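Long-range contact in FrnE protein (Deinococcus radiodurans, PDB 5CO3), which probably acts as a cytoplasmic thiol-disulfide oxidoreductase with a DsbA-like thioredoxin domain, making or rearranging disulfide bonds: residues 23-27 against 98-102. Coordinates in Å, arbitrary orientation, origin at the centre of the assembly. Residues are numbered along the deposited sequence.
Sequences PWCYI and EYHFD
This is a buried helix-to-loop contact, made by side chains and one hydrogen bond. It joins the start of helix 23-38, which follows C22 and carries C25, to the loop after helix 78-93. These two cysteines form a CxxC motif whose disulfide is known for this protein but absent here. Residues 24-27 are helical. Y99 is extended (phi/psi -77/150), and the chain turns into a short 3-10 segment at F101. The backbones stay apart: the nearest CA atoms, of P23 and Y99, lie 8.7 Å from each other. Y99, rotamer m, spans this gap. Its OH donates a hydrogen bond to P23 O at 2.7 Å. The same oxygen accepts weak bonds from Y26 N and I27 N, each at 3.3 Å. P23 CB lies 3.8 Å from Y99 CE2 and 3.8 Å from F101 CZ, meeting the F101 ring at its edge. Y26, rotamer t, sets its CD2 at the edge of the Y99 ring, 3.9 Å from CE1 of Y99. The contact ties the thioredoxin-fold helix start to the helical part of this DsbA-like protein. F101 packs on helices 66-74 and 78-93, Y99 reaches M137 of helix 125-137, and Y26 OH hydrogen-bonds E130 there.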
loop_
_atom_site.group_PDB
_atom_site.type_symbol
_atom_site.label_atom_id
_atom_site.label_comp_id
_atom_site.label_asym_id
_atom_site.label_seq_id
_atom_site.Cartn_x
_atom_site.Cartn_y
_atom_site.Cartn_z
ATOM N N PRO A 23 3.097 -4.832 8.291
ATOM C CA PRO A 23 1.957 -5.754 8.404
ATOM C C PRO A 23 0.633 -4.998 8.425
ATOM O O PRO A 23 -0.373 -5.572 7.992
ATOM C CB PRO A 23 2.209 -6.475 9.731
ATOM C CG PRO A 23 3.722 -6.345 9.932
ATOM C CD PRO A 23 4.043 -4.971 9.416
ATOM N N TRP A 24 0.633 -3.744 8.872
ATOM C CA TRP A 24 -0.613 -2.984 8.936
ATOM C C TRP A 24 -1.062 -2.596 7.535
ATOM O O TRP A 24 -2.245 -2.377 7.296
ATOM C CB TRP A 24 -0.471 -1.756 9.833
ATOM C CG TRP A 24 -0.477 -2.133 11.278
ATOM C CD1 TRP A 24 0.587 -2.133 12.130
ATOM C CD2 TRP A 24 -1.599 -2.604 12.036
ATOM N NE1 TRP A 24 0.199 -2.568 13.371
ATOM C CE2 TRP A 24 -1.141 -2.857 13.346
ATOM C CE3 TRP A 24 -2.951 -2.826 11.738
ATOM C CZ2 TRP A 24 -1.982 -3.324 14.356
ATOM C CZ3 TRP A 24 -3.787 -3.289 12.746
ATOM C CH2 TRP A 24 -3.300 -3.532 14.037
ATOM N N CYS A 25 -0.125 -2.556 6.590
ATOM C CA CYS A 25 -0.502 -2.224 5.222
ATOM C C CYS A 25 -1.312 -3.335 4.564
ATOM O O CYS A 25 -2.202 -3.062 3.762
ATOM C CB CYS A 25 0.747 -1.898 4.394
ATOM S SG CYS A 25 1.429 -0.284 4.787
ATOM N N TYR A 26 -0.995 -4.590 4.872
ATOM C CA TYR A 26 -1.761 -5.692 4.314
ATOM C C TYR A 26 -3.159 -5.686 4.949
ATOM O O TYR A 26 -4.170 -5.785 4.252
ATOM C CB TYR A 26 -1.048 -7.018 4.555
ATOM C CG TYR A 26 -1.303 -8.086 3.527
ATOM C CD1 TYR A 26 -2.281 -7.941 2.534
ATOM C CD2 TYR A 26 -0.541 -9.252 3.535
ATOM C CE1 TYR A 26 -2.504 -8.946 1.598
ATOM C CE2 TYR A 26 -0.754 -10.248 2.610
ATOM C CZ TYR A 26 -1.721 -10.101 1.652
ATOM O OH TYR A 26 -1.918 -11.106 0.741
ATOM N N ILE A 27 -3.197 -5.548 6.273
ATOM C CA ILE A 27 -4.461 -5.394 6.999
ATOM C C ILE A 27 -5.289 -4.242 6.422
ATOM O O ILE A 27 -6.495 -4.392 6.175
ATOM C CB ILE A 27 -4.212 -5.169 8.499
ATOM C CG1 ILE A 27 -3.768 -6.489 9.135
ATOM C CG2 ILE A 27 -5.480 -4.606 9.204
ATOM C CD1 ILE A 27 -3.009 -6.345 10.467
ATOM N N GLU A 98 -3.092 -15.090 6.832
ATOM C CA GLU A 98 -2.381 -15.980 7.739
ATOM C C GLU A 98 -0.908 -15.610 7.739
ATOM O O GLU A 98 -0.147 -16.031 6.868
ATOM C CB GLU A 98 -2.581 -17.438 7.339
ATOM C CG GLU A 98 -2.039 -18.435 8.349
ATOM C CD GLU A 98 -2.692 -19.788 8.210
ATOM O OE1 GLU A 98 -2.238 -20.578 7.362
ATOM O OE2 GLU A 98 -3.665 -20.053 8.943
ATOM N N TYR A 99 -0.525 -14.793 8.711
ATOM C CA TYR A 99 0.862 -14.328 8.821
ATOM C C TYR A 99 1.792 -15.392 9.395
ATOM O O TYR A 99 1.385 -16.242 10.203
ATOM C CB TYR A 99 0.931 -13.083 9.695
ATOM C CG TYR A 99 0.413 -11.794 9.067
ATOM C CD1 TYR A 99 0.001 -11.733 7.733
ATOM C CD2 TYR A 99 0.341 -10.634 9.830
ATOM C CE1 TYR A 99 -0.460 -10.531 7.183
ATOM C CE2 TYR A 99 -0.097 -9.442 9.297
ATOM C CZ TYR A 99 -0.503 -9.394 7.970
ATOM O OH TYR A 99 -0.933 -8.193 7.459
ATOM N N HIS A 100 3.051 -15.341 8.971
ATOM C CA HIS A 100 4.088 -16.171 9.576
ATOM C C HIS A 100 5.324 -15.321 9.848
ATOM O O HIS A 100 6.293 -15.312 9.077
ATOM C CB HIS A 100 4.395 -17.370 8.678
ATOM C CG HIS A 100 3.224 -18.288 8.497
ATOM N ND1 HIS A 100 2.743 -19.089 9.510
ATOM C CD2 HIS A 100 2.425 -18.518 7.427
ATOM C CE1 HIS A 100 1.706 -19.781 9.071
ATOM N NE2 HIS A 100 1.491 -19.451 7.810
ATOM N N PHE A 101 5.271 -14.584 10.947
ATOM C CA PHE A 101 6.308 -13.622 11.251
ATOM C C PHE A 101 7.638 -14.322 11.564
ATOM O O PHE A 101 8.700 -13.763 11.322
ATOM C CB PHE A 101 5.895 -12.742 12.416
ATOM C CG PHE A 101 4.860 -11.703 12.071
ATOM C CD1 PHE A 101 4.864 -11.068 10.835
ATOM C CD2 PHE A 101 3.890 -11.355 12.998
ATOM C CE1 PHE A 101 3.921 -10.097 10.528
ATOM C CE2 PHE A 101 2.932 -10.392 12.699
ATOM C CZ PHE A 101 2.954 -9.751 11.474
ATOM N N ASP A 102 7.565 -15.546 12.085
ATOM C CA ASP A 102 8.768 -16.332 12.394
ATOM C C ASP A 102 9.587 -16.635 11.136
ATOM O O ASP A 102 10.766 -16.988 11.236
ATOM C CB ASP A 102 8.380 -17.639 13.073
ATOM C CG ASP A 102 7.334 -18.399 12.279
ATOM O OD1 ASP A 102 6.226 -17.857 12.097
ATOM O OD2 ASP A 102 7.612 -19.520 11.817
#